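PDB 5EZ7: flavoenzyme PA4991 from Pseudomonas aeruginosa PAO1, which probably acts as an FAD-dependent oxidoreductase of the DAO family, binding one FAD per subunit, although its physiological substrate is unknown. Local coordinates for residues G44-K48 and L313-A318; L229-M233 and R283-Q288; V232-A236 and A386-F391; G273-E277 and Q288-A292. The contacts are given in a common frame with arbitrary orientation. Residue numbers count along the deposited sequence, not the author numbering.

Contact 1. Residues G44-K48 and L313-A318; sequences GQSVK and LRVDRA. With FAD (flavin-adenine dinucleotide), chain B.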
# COMPACT_ATOMS: atom_id res chain seq x y z
N GLY A 44 -7.64 2.28 2.92
CA GLY A 44 -8.01 2.33 1.50
C GLY A 44 -7.36 1.11 0.88
O GLY A 44 -7.60 -0.02 1.29
N GLN A 45 -6.46 1.35 -0.06
CA GLN A 45 -5.80 0.29 -0.79
C GLN A 45 -4.77 -0.50 -0.01
O GLN A 45 -4.59 -1.68 -0.27
CB GLN A 45 -5.09 0.89 -1.98
CG GLN A 45 -5.99 1.61 -2.96
CD GLN A 45 -5.18 2.51 -3.89
OE1 GLN A 45 -4.66 2.08 -4.92
NE2 GLN A 45 -5.03 3.76 -3.50
N SER A 46 -4.07 0.15 0.92
CA SER A 46 -2.88 -0.45 1.55
C SER A 46 -3.07 -1.78 2.28
O SER A 46 -2.33 -2.73 2.02
CB SER A 46 -2.24 0.53 2.52
OG SER A 46 -1.77 1.60 1.76
N VAL A 47 -4.01 -1.84 3.20
CA VAL A 47 -4.26 -3.07 3.96
C VAL A 47 -4.94 -4.10 3.08
O VAL A 47 -4.98 -5.24 3.46
CB VAL A 47 -5.07 -2.78 5.25
CG1 VAL A 47 -5.43 -4.00 6.03
CG2 VAL A 47 -4.18 -2.03 6.20
N LYS A 48 -5.49 -3.66 1.93
CA LYS A 48 -6.04 -4.57 0.94
C LYS A 48 -5.03 -5.05 -0.10
O LYS A 48 -5.38 -5.85 -0.96
CB LYS A 48 -7.23 -3.93 0.22
CG LYS A 48 -8.37 -3.57 1.15
CD LYS A 48 -9.48 -2.95 0.32
CE LYS A 48 -10.73 -2.63 1.14
NZ LYS A 48 -10.56 -1.29 1.75
N LEU A 313 -13.70 -9.42 -3.05
CA LEU A 313 -13.52 -8.05 -2.67
C LEU A 313 -13.30 -7.18 -3.91
O LEU A 313 -12.40 -7.47 -4.70
CB LEU A 313 -12.30 -8.01 -1.79
CG LEU A 313 -11.85 -6.64 -1.32
CD1 LEU A 313 -12.84 -6.10 -0.29
CD2 LEU A 313 -10.48 -6.77 -0.72
N ARG A 314 -14.12 -6.14 -4.05
CA ARG A 314 -14.01 -5.17 -5.14
C ARG A 314 -13.28 -3.97 -4.57
O ARG A 314 -13.63 -3.50 -3.50
CB ARG A 314 -15.38 -4.78 -5.67
CG ARG A 314 -16.32 -5.97 -5.83
CD ARG A 314 -17.57 -5.69 -6.67
NE ARG A 314 -17.15 -5.85 -8.02
CZ ARG A 314 -17.52 -6.77 -8.91
NH1 ARG A 314 -18.47 -7.65 -8.69
NH2 ARG A 314 -16.92 -6.75 -10.10
N VAL A 315 -12.24 -3.51 -5.25
CA VAL A 315 -11.52 -2.30 -4.82
C VAL A 315 -10.86 -1.66 -6.02
O VAL A 315 -10.37 -2.33 -6.93
CB VAL A 315 -10.50 -2.59 -3.70
CG1 VAL A 315 -9.54 -3.69 -4.07
CG2 VAL A 315 -9.71 -1.36 -3.29
N ASP A 316 -10.89 -0.34 -6.02
CA ASP A 316 -10.28 0.49 -7.08
C ASP A 316 -8.82 0.80 -6.75
O ASP A 316 -8.50 1.14 -5.61
CB ASP A 316 -10.99 1.83 -7.18
CG ASP A 316 -12.35 1.72 -7.78
OD1 ASP A 316 -12.61 0.74 -8.52
OD2 ASP A 316 -13.15 2.66 -7.52
N ARG A 317 -7.94 0.65 -7.73
CA ARG A 317 -6.59 1.20 -7.63
C ARG A 317 -6.70 2.67 -8.01
O ARG A 317 -7.33 2.98 -9.00
CB ARG A 317 -5.61 0.48 -8.54
CG ARG A 317 -5.31 -0.93 -8.07
CD ARG A 317 -4.72 -1.76 -9.20
NE ARG A 317 -5.74 -2.07 -10.18
CZ ARG A 317 -5.60 -2.92 -11.20
NH1 ARG A 317 -6.62 -3.11 -12.05
NH2 ARG A 317 -4.45 -3.58 -11.39
N ALA A 318 -6.06 3.54 -7.22
CA ALA A 318 -6.04 4.97 -7.43
C ALA A 318 -4.68 5.38 -7.97
O ALA A 318 -3.68 5.22 -7.30
CB ALA A 318 -6.32 5.69 -6.13
PA FAD B . -4.33 4.37 0.28
O1A FAD B . -3.79 3.15 0.95
O2A FAD B . -5.61 4.32 -0.50
O5B FAD B . -4.43 5.49 1.40
C5B FAD B . -5.11 6.72 1.19
C4B FAD B . -5.58 7.16 2.56
O4B FAD B . -6.11 8.49 2.47
C3B FAD B . -6.67 6.24 3.11
O3B FAD B . -6.30 5.72 4.39
C2B FAD B . -7.89 7.14 3.18
O2B FAD B . -8.78 6.86 4.25
C1B FAD B . -7.27 8.54 3.28
N9A FAD B . -8.14 9.60 2.78
C8A FAD B . -8.88 9.57 1.65
N7A FAD B . -9.56 10.72 1.52
C5A FAD B . -9.26 11.50 2.56
C6A FAD B . -9.66 12.84 3.01
N6A FAD B . -10.52 13.55 2.26
N1A FAD B . -9.13 13.32 4.15
C2A FAD B . -8.26 12.60 4.88
N3A FAD B . -7.86 11.36 4.53
C4A FAD B . -8.32 10.77 3.40
N1 FAD B . 1.37 -2.84 -4.45
C2 FAD B . 2.49 -3.58 -4.27
O2 FAD B . 3.60 -3.01 -4.31
N3 FAD B . 2.44 -4.90 -4.05
C4 FAD B . 1.30 -5.58 -4.00
O4 FAD B . 1.28 -6.81 -3.79
C4X FAD B . 0.04 -4.85 -4.19
N5 FAD B . -1.15 -5.48 -4.16
C5X FAD B . -2.29 -4.79 -4.32
C6 FAD B . -3.50 -5.48 -4.26
C7 FAD B . -4.70 -4.81 -4.41
C7M FAD B . -5.99 -5.57 -4.33
C8 FAD B . -4.69 -3.34 -4.62
C8M FAD B . -5.97 -2.55 -4.79
C9 FAD B . -3.49 -2.66 -4.69
C9A FAD B . -2.27 -3.32 -4.55
N10 FAD B . -1.02 -2.65 -4.61
C10 FAD B . 0.15 -3.39 -4.42
C1' FAD B . -0.93 -1.21 -4.81
C2' FAD B . -0.98 -0.55 -3.44
O2' FAD B . -2.00 -1.13 -2.61
C3' FAD B . -1.19 0.95 -3.58
O3' FAD B . -0.31 1.45 -4.61
C4' FAD B . -0.88 1.67 -2.27
O4' FAD B . -1.33 0.92 -1.14
C5' FAD B . -1.53 3.04 -2.21
O5' FAD B . -1.07 3.72 -1.04
P FAD B . -1.70 5.15 -0.69
O1P FAD B . -1.31 5.51 0.72
O2P FAD B . -1.35 6.05 -1.82
O3P FAD B . -3.28 4.89 -0.83
O HOH W 1 -2.82 5.70 -4.13
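One glutamine side chain, Q45, joins a strand edge to the FAD pyrophosphate. Its amide is used at both ends. Q45 OE1 accepts a hydrogen bond from A318 N at 3.1 Å, with a nearly straight N-H...O angle of 169°. Q45 NE2 donates to FAD O2A, also at 3.1 Å. The site is the FAD pocket of a DAO-family flavoenzyme, where the loop after strand 33-37 meets strand 309-320, an outermost strand of the large mixed sheet. Q45 and S46 are established FAD-binding residues. Q45 N donates to FAD O2A at 3.1 Å, and S46 N donates to FAD O1A at 3.0 Å. S46 OG donates to FAD O1A at 2.7 Å and accepts from FAD O4' at 3.0 Å. Both segments therefore hold the cofactor, but differently: the loop grips phosphate oxygens and the ribityl O4', while the strand gives apolar contact. V315 CG1 lies 3.8 Å and R317 CG 3.7 Å from FAD C8M. The guanidinium of R317 forms a salt bridge with E277. G44 suits its place, since a CB there would clash with FAD O2A. Further along, the K48 chain lies over the strand, with K48 CD 4.1 Å from L313 CD2 and 4.0 Å from V315 CG2. Its ammonium folds back, and K48 NZ donates to G44 O at 3.3 Å.

Contact 2. Residues L229-M233 and R283-Q288; sequences LHMVM and RDEAAQ. With FAD (flavin-adenine dinucleotide), chain B.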
# COMPACT_ATOMS: atom_id res chain seq x y z
N LEU A 229 -10.24 -3.85 -9.24
CA LEU A 229 -9.85 -5.26 -9.11
C LEU A 229 -11.01 -6.02 -8.48
O LEU A 229 -11.77 -5.44 -7.70
CB LEU A 229 -8.61 -5.37 -8.22
CG LEU A 229 -7.28 -5.01 -8.89
CD1 LEU A 229 -6.21 -4.89 -7.85
CD2 LEU A 229 -6.83 -6.03 -9.93
N HIS A 230 -11.16 -7.30 -8.81
CA HIS A 230 -12.08 -8.26 -8.11
C HIS A 230 -11.28 -9.40 -7.48
O HIS A 230 -11.10 -10.46 -8.08
CB HIS A 230 -13.10 -8.84 -9.08
CG HIS A 230 -14.32 -9.42 -8.43
ND1 HIS A 230 -15.36 -9.93 -9.16
CD2 HIS A 230 -14.68 -9.53 -7.13
CE1 HIS A 230 -16.33 -10.32 -8.35
NE2 HIS A 230 -15.94 -10.09 -7.11
N MET A 231 -10.79 -9.16 -6.27
CA MET A 231 -9.95 -10.10 -5.56
C MET A 231 -10.81 -11.18 -4.93
O MET A 231 -11.95 -10.91 -4.57
CB MET A 231 -9.20 -9.38 -4.43
CG MET A 231 -8.31 -8.21 -4.85
SD MET A 231 -6.97 -8.63 -5.97
CE MET A 231 -5.91 -9.48 -4.79
N VAL A 232 -10.25 -12.39 -4.77
CA VAL A 232 -10.95 -13.53 -4.21
C VAL A 232 -10.22 -13.96 -2.95
O VAL A 232 -9.01 -13.93 -2.89
CB VAL A 232 -11.00 -14.71 -5.21
CG1 VAL A 232 -11.81 -15.87 -4.63
CG2 VAL A 232 -11.66 -14.27 -6.49
N MET A 233 -10.97 -14.34 -1.92
CA MET A 233 -10.37 -14.85 -0.67
C MET A 233 -10.93 -16.26 -0.41
O MET A 233 -12.15 -16.46 -0.50
CB MET A 233 -10.71 -13.94 0.52
CG MET A 233 -10.10 -12.55 0.51
SD MET A 233 -10.68 -11.42 1.81
CE MET A 233 -12.31 -11.03 1.25
N ARG A 283 -17.35 -10.34 -13.93
CA ARG A 283 -18.07 -11.43 -13.30
C ARG A 283 -18.61 -11.00 -11.92
O ARG A 283 -17.93 -10.31 -11.14
CB ARG A 283 -17.16 -12.66 -13.11
CG ARG A 283 -16.74 -13.38 -14.39
CD ARG A 283 -15.97 -14.68 -14.09
NE ARG A 283 -14.60 -14.41 -13.66
CZ ARG A 283 -13.51 -14.38 -14.44
NH1 ARG A 283 -13.56 -14.63 -15.75
NH2 ARG A 283 -12.33 -14.12 -13.88
N ASP A 284 -19.81 -11.45 -11.61
CA ASP A 284 -20.38 -11.28 -10.28
C ASP A 284 -19.69 -12.21 -9.27
O ASP A 284 -18.83 -13.02 -9.63
CB ASP A 284 -21.92 -11.48 -10.30
CG ASP A 284 -22.33 -12.84 -10.89
OD1 ASP A 284 -22.33 -13.87 -10.14
OD2 ASP A 284 -22.63 -12.89 -12.13
N GLU A 285 -20.06 -12.07 -8.01
CA GLU A 285 -19.38 -12.76 -6.93
C GLU A 285 -19.30 -14.33 -7.08
O GLU A 285 -18.23 -14.93 -6.91
CB GLU A 285 -19.98 -12.35 -5.58
CG GLU A 285 -19.16 -12.89 -4.41
CD GLU A 285 -19.73 -12.60 -3.03
OE1 GLU A 285 -20.98 -12.52 -2.93
OE2 GLU A 285 -18.90 -12.47 -2.06
N ALA A 286 -20.45 -14.93 -7.41
CA ALA A 286 -20.56 -16.36 -7.60
C ALA A 286 -19.80 -16.87 -8.81
O ALA A 286 -19.11 -17.87 -8.72
CB ALA A 286 -22.03 -16.78 -7.68
N ALA A 287 -19.95 -16.21 -9.95
CA ALA A 287 -19.13 -16.49 -11.13
C ALA A 287 -17.62 -16.33 -10.83
O ALA A 287 -16.82 -17.15 -11.25
CB ALA A 287 -19.55 -15.59 -12.29
N GLN A 288 -17.26 -15.29 -10.08
CA GLN A 288 -15.84 -15.08 -9.73
C GLN A 288 -15.29 -16.14 -8.78
O GLN A 288 -14.17 -16.62 -8.97
CB GLN A 288 -15.60 -13.66 -9.18
CG GLN A 288 -14.15 -13.36 -8.82
CD GLN A 288 -13.22 -13.26 -10.03
OE1 GLN A 288 -13.46 -13.85 -11.09
NE2 GLN A 288 -12.15 -12.51 -9.86
PA FAD B . -4.33 4.37 0.28
O1A FAD B . -3.79 3.15 0.95
O2A FAD B . -5.61 4.32 -0.50
O5B FAD B . -4.43 5.49 1.40
C5B FAD B . -5.11 6.72 1.19
C4B FAD B . -5.58 7.16 2.56
O4B FAD B . -6.11 8.49 2.47
C3B FAD B . -6.67 6.24 3.11
O3B FAD B . -6.30 5.72 4.39
C2B FAD B . -7.89 7.14 3.18
O2B FAD B . -8.78 6.86 4.25
C1B FAD B . -7.27 8.54 3.28
N9A FAD B . -8.14 9.60 2.78
C8A FAD B . -8.88 9.57 1.65
N7A FAD B . -9.56 10.72 1.52
C5A FAD B . -9.26 11.50 2.56
C6A FAD B . -9.66 12.84 3.01
N6A FAD B . -10.52 13.55 2.26
N1A FAD B . -9.13 13.32 4.15
C2A FAD B . -8.26 12.60 4.88
N3A FAD B . -7.86 11.36 4.53
C4A FAD B . -8.32 10.77 3.40
N1 FAD B . 1.37 -2.84 -4.45
C2 FAD B . 2.49 -3.58 -4.27
O2 FAD B . 3.60 -3.01 -4.31
N3 FAD B . 2.44 -4.90 -4.05
C4 FAD B . 1.30 -5.58 -4.00
O4 FAD B . 1.28 -6.81 -3.79
C4X FAD B . 0.04 -4.85 -4.19
N5 FAD B . -1.15 -5.48 -4.16
C5X FAD B . -2.29 -4.79 -4.32
C6 FAD B . -3.50 -5.48 -4.26
C7 FAD B . -4.70 -4.81 -4.41
C7M FAD B . -5.99 -5.57 -4.33
C8 FAD B . -4.69 -3.34 -4.62
C8M FAD B . -5.97 -2.55 -4.79
C9 FAD B . -3.49 -2.66 -4.69
C9A FAD B . -2.27 -3.32 -4.55
N10 FAD B . -1.02 -2.65 -4.61
C10 FAD B . 0.15 -3.39 -4.42
C1' FAD B . -0.93 -1.21 -4.81
C2' FAD B . -0.98 -0.55 -3.44
O2' FAD B . -2.00 -1.13 -2.61
C3' FAD B . -1.19 0.95 -3.58
O3' FAD B . -0.31 1.45 -4.61
C4' FAD B . -0.88 1.67 -2.27
O4' FAD B . -1.33 0.92 -1.14
C5' FAD B . -1.53 3.04 -2.21
O5' FAD B . -1.07 3.72 -1.04
P FAD B . -1.70 5.15 -0.69
O1P FAD B . -1.31 5.51 0.72
O2P FAD B . -1.35 6.05 -1.82
O3P FAD B . -3.28 4.89 -0.83
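R283 is the first residue to leave helix 278-282. Its carbonyl meets the edge of the H230 ring, with R283 O 3.2 Å from H230 CE1. Its guanidinium turns to the helix: R283 NE and R283 NH2 donate to Q288 OE1 at 2.9 and 3.0 Å. D284 is the N-cap of helix 285-299. D284 OD1 accepts a weak bond from A287 N at 3.3 Å, and D284 O takes Q288 N at 2.8 Å in the first helical turn. The backbone of E285 also lies at the ring edge, with E285 N 4.1 Å from H230 CE1. Q288, one turn after the cap, makes the main contact. Q288 NE2 donates to H230 O at 2.9 Å and has a second acceptor in I275 O. The bonds from R283 are consistent with an amide whose nitrogen faces these carbonyls. The aliphatic part of Q288 packs as well. Q288 CG sits over the H230 ring in a CH-pi contact, 3.8 Å from its centroid, and lies 3.5 Å from V232 CG2. The imidazole is held further by T312 and G280. H230 and V232 point to the helix, while M231 points away from it, and M231 CG is 3.6 Å from FAD C7M. This is a helix packed through its N-terminal turn on one face of a beta sheet, with the flavin on the other side of strand 224-236.

Contact 3. Residues V232-A236 and A386-F391; sequences VMVKA and AWEVAF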
# COMPACT_ATOMS: atom_id res chain seq x y z
N VAL A 232 -10.25 -12.39 -4.77
CA VAL A 232 -10.95 -13.53 -4.21
C VAL A 232 -10.22 -13.96 -2.95
O VAL A 232 -9.01 -13.93 -2.89
CB VAL A 232 -11.00 -14.71 -5.21
CG1 VAL A 232 -11.81 -15.87 -4.63
CG2 VAL A 232 -11.66 -14.27 -6.49
N MET A 233 -10.97 -14.34 -1.92
CA MET A 233 -10.37 -14.85 -0.67
C MET A 233 -10.93 -16.26 -0.41
O MET A 233 -12.15 -16.46 -0.50
CB MET A 233 -10.71 -13.94 0.52
CG MET A 233 -10.10 -12.55 0.51
SD MET A 233 -10.68 -11.42 1.81
CE MET A 233 -12.31 -11.03 1.25
N VAL A 234 -10.04 -17.22 -0.10
CA VAL A 234 -10.45 -18.55 0.37
C VAL A 234 -9.93 -18.77 1.78
O VAL A 234 -8.74 -18.59 2.03
CB VAL A 234 -9.83 -19.70 -0.46
CG1 VAL A 234 -10.64 -20.97 -0.27
CG2 VAL A 234 -9.75 -19.33 -1.89
N LYS A 235 -10.81 -19.20 2.67
CA LYS A 235 -10.44 -19.51 4.04
C LYS A 235 -10.67 -21.01 4.40
O LYS A 235 -11.75 -21.53 4.25
CB LYS A 235 -11.24 -18.61 4.98
CG LYS A 235 -10.89 -18.86 6.44
CD LYS A 235 -11.37 -17.75 7.38
CE LYS A 235 -11.02 -18.18 8.81
NZ LYS A 235 -11.60 -17.33 9.87
N ALA A 236 -9.65 -21.67 4.91
CA ALA A 236 -9.76 -23.05 5.31
C ALA A 236 -8.65 -23.41 6.27
O ALA A 236 -7.62 -22.79 6.33
CB ALA A 236 -9.69 -23.93 4.09
N ALA A 386 -9.36 -7.30 5.29
CA ALA A 386 -10.68 -7.88 4.82
C ALA A 386 -10.93 -9.37 5.23
O ALA A 386 -12.03 -9.76 5.57
CB ALA A 386 -10.79 -7.72 3.32
N TRP A 387 -9.87 -10.16 5.26
CA TRP A 387 -9.95 -11.55 5.75
C TRP A 387 -10.42 -11.71 7.21
O TRP A 387 -10.96 -12.78 7.56
CB TRP A 387 -8.65 -12.35 5.52
CG TRP A 387 -7.37 -11.64 5.55
CD1 TRP A 387 -6.49 -11.61 6.57
CD2 TRP A 387 -6.77 -10.93 4.48
NE1 TRP A 387 -5.40 -10.87 6.21
CE2 TRP A 387 -5.54 -10.46 4.92
CE3 TRP A 387 -7.17 -10.65 3.18
CZ2 TRP A 387 -4.72 -9.69 4.13
CZ3 TRP A 387 -6.34 -9.89 2.39
CH2 TRP A 387 -5.14 -9.42 2.86
N GLU A 388 -10.22 -10.70 8.06
CA GLU A 388 -10.84 -10.74 9.38
C GLU A 388 -12.28 -10.26 9.34
O GLU A 388 -13.12 -10.81 10.03
CB GLU A 388 -9.99 -10.03 10.45
CG GLU A 388 -8.63 -10.71 10.69
CD GLU A 388 -8.70 -12.11 11.34
OE1 GLU A 388 -7.66 -12.82 11.30
OE2 GLU A 388 -9.76 -12.51 11.92
N VAL A 389 -12.61 -9.31 8.48
CA VAL A 389 -13.98 -8.78 8.42
C VAL A 389 -14.93 -9.66 7.59
O VAL A 389 -16.10 -9.82 7.92
CB VAL A 389 -13.99 -7.32 7.88
CG1 VAL A 389 -15.40 -6.72 7.92
CG2 VAL A 389 -13.01 -6.43 8.67
N ALA A 390 -14.41 -10.25 6.51
CA ALA A 390 -15.26 -11.01 5.56
C ALA A 390 -15.71 -12.38 6.10
O ALA A 390 -16.75 -12.88 5.75
CB ALA A 390 -14.56 -11.17 4.20
N PHE A 391 -14.92 -13.00 6.95
CA PHE A 391 -15.32 -14.26 7.55
C PHE A 391 -15.64 -14.10 9.03
O PHE A 391 -16.33 -14.96 9.59
CB PHE A 391 -14.22 -15.29 7.32
CG PHE A 391 -13.79 -15.40 5.86
CD1 PHE A 391 -14.63 -16.00 4.92
CD2 PHE A 391 -12.57 -14.89 5.42
CE1 PHE A 391 -14.26 -16.10 3.58
CE2 PHE A 391 -12.20 -14.99 4.08
CZ PHE A 391 -13.05 -15.60 3.16
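Strand 224-236 is extended through V232-A236, and A386-F391 forms a short helical turn near the C-terminus. A390 N donates to A386 O at 2.6 Å, which closes the turn. The two backbones stay apart: the CA atoms of M233 and W387 are 7.2 Å from each other, and those of K235 and F391 are 8.0 Å. Side chains fill the gap. M233 and K235 point toward the turn, and V234, between them, points away. M233 lies against the side of the turn that carries A386 and A390. Its SD is 4.0 Å from A386 CB and 3.8 Å from W387 CE3, and its CE is 3.7 Å from A390 CB. The sulfur lies at the edge of the indole, 5.2 Å from the centroid of the six-membered ring, a Met-aromatic contact. The C-terminal segment thus closes over one face of the large mixed sheet, with strand 309-320 on one side of strand 224-236 and strand 267-272 on the other. W387 also meets the rings of H260 and Y270. F391 reaches back to the strand. Its CZ is 3.9 Å from M233 CB, and one face of its ring takes K235 CB in a CH-pi contact, 3.8 Å from the centroid. K235 runs on fully extended past the ring, with K235 CD 3.7 Å from F391 CD2, and its ammonium forms a salt bridge with D264.

Contact 4. Residues G273-E277 and Q288-A292; sequences GDIAE and QIAEA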
# COMPACT_ATOMS: atom_id res chain seq x y z
N GLY A 273 -3.82 -11.03 -9.50
CA GLY A 273 -3.43 -11.32 -10.87
C GLY A 273 -4.54 -11.08 -11.91
O GLY A 273 -5.44 -10.26 -11.71
N ASP A 274 -4.46 -11.81 -13.01
CA ASP A 274 -5.33 -11.59 -14.16
C ASP A 274 -6.77 -12.07 -13.89
O ASP A 274 -7.72 -11.59 -14.51
CB ASP A 274 -4.76 -12.33 -15.40
CG ASP A 274 -5.58 -12.05 -16.70
OD1 ASP A 274 -5.39 -10.98 -17.32
OD2 ASP A 274 -6.41 -12.91 -17.09
N ILE A 275 -6.92 -13.02 -12.97
CA ILE A 275 -8.25 -13.43 -12.54
C ILE A 275 -9.01 -12.27 -11.85
O ILE A 275 -10.24 -12.24 -11.91
CB ILE A 275 -8.20 -14.68 -11.62
CG1 ILE A 275 -9.58 -15.34 -11.54
CG2 ILE A 275 -7.68 -14.31 -10.23
CD1 ILE A 275 -9.71 -16.41 -10.48
N ALA A 276 -8.29 -11.36 -11.20
CA ALA A 276 -8.89 -10.20 -10.55
C ALA A 276 -8.99 -8.98 -11.45
O ALA A 276 -9.53 -8.01 -11.00
CB ALA A 276 -8.12 -9.84 -9.30
N GLU A 277 -8.52 -9.02 -12.70
CA GLU A 277 -8.52 -7.86 -13.61
C GLU A 277 -9.82 -7.80 -14.40
O GLU A 277 -10.83 -8.32 -13.93
CB GLU A 277 -7.28 -7.87 -14.53
CG GLU A 277 -6.00 -7.55 -13.76
CD GLU A 277 -5.75 -6.06 -13.53
OE1 GLU A 277 -6.58 -5.22 -13.95
OE2 GLU A 277 -4.71 -5.72 -12.91
N GLN A 288 -17.26 -15.29 -10.08
CA GLN A 288 -15.84 -15.08 -9.73
C GLN A 288 -15.29 -16.14 -8.78
O GLN A 288 -14.17 -16.62 -8.97
CB GLN A 288 -15.60 -13.66 -9.18
CG GLN A 288 -14.15 -13.36 -8.82
CD GLN A 288 -13.22 -13.26 -10.03
OE1 GLN A 288 -13.46 -13.85 -11.09
NE2 GLN A 288 -12.15 -12.51 -9.86
N ILE A 289 -16.09 -16.49 -7.77
CA ILE A 289 -15.79 -17.63 -6.90
C ILE A 289 -15.68 -18.91 -7.70
O ILE A 289 -14.72 -19.62 -7.56
CB ILE A 289 -16.82 -17.76 -5.77
CG1 ILE A 289 -16.50 -16.68 -4.71
CG2 ILE A 289 -16.84 -19.17 -5.13
CD1 ILE A 289 -17.70 -16.34 -3.82
N ALA A 290 -16.65 -19.18 -8.55
CA ALA A 290 -16.64 -20.42 -9.32
C ALA A 290 -15.40 -20.52 -10.21
O ALA A 290 -14.81 -21.60 -10.32
CB ALA A 290 -17.91 -20.56 -10.15
N GLU A 291 -14.99 -19.40 -10.82
CA GLU A 291 -13.76 -19.31 -11.62
C GLU A 291 -12.50 -19.62 -10.77
O GLU A 291 -11.61 -20.42 -11.14
CB GLU A 291 -13.65 -17.91 -12.25
CG GLU A 291 -12.45 -17.67 -13.13
CD GLU A 291 -12.41 -18.56 -14.39
OE1 GLU A 291 -13.47 -18.91 -14.94
OE2 GLU A 291 -11.30 -18.94 -14.82
N ALA A 292 -12.45 -19.00 -9.61
CA ALA A 292 -11.43 -19.30 -8.63
C ALA A 292 -11.38 -20.78 -8.24
O ALA A 292 -10.28 -21.31 -8.12
CB ALA A 292 -11.62 -18.45 -7.38
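This is a small, buried contact between a turn and a helix. G273-E277 follows strand 267-272 and leads into helix 278-282; Q288-A292 lies on helix 285-299, which comes next in the chain. One hydrogen bond and one isoleucine make most of it. Q288 NE2 donates to I275 O at 2.8 Å, and the angle of 177° is almost straight. The Q288 CA-to-CB bond runs sideways, but the side chain bends so that its amide reaches the loop. Q288 NE2 also donates to H230 O, and Q288 OE1 accepts from R283, so both ends of the amide are used. I275 supplies the apolar half. Its side chain is extended, with both chi angles t, and I275 CD1 lies against the helix, 3.8 Å from A292 CA, 4.2 Å from A292 CB and 4.0 Å from E291 CG. E291 forms a salt bridge with R294. The turn has its own bonds: A276 N donates to G273 O at 3.1 Å, and E277 N weakly to D274 O at 3.2 Å. G273 has positive phi, and a CB there would be jammed against the preceding carbonyl oxygen. E277 then takes the N-cap position of helix 278-282 and forms a salt bridge with R317. The whole is a strand-to-helix connection in which a buried glutamine ties helix 285-299 back to the turn at the end of strand 267-272.

How the contacts relate
Contact 1 lies nearest the centre of the chain and combines polar bonds to the FAD phosphates with apolar packing. Contact 4 is buried. Contacts 1, 2 and 3 are partly buried, and exposed residues take part in contact 2 (D284, E285) and contact 3 (A390). Contacts 2 and 3 share strand 224-236 but use its two faces: V232 meets helix 285-299, and M233 meets the C-terminal turn. Contacts 2 and 4 each cross by one hydrogen bond from Q288. Contact 3 differs in relying on sulfur, aromatic and aliphatic packing. Contacts 1 and 2 are joined by pairing of neighbouring strands, L313 N to M231 O and V315 O to L229 N. The R317-E277 salt bridge links contacts 1 and 4.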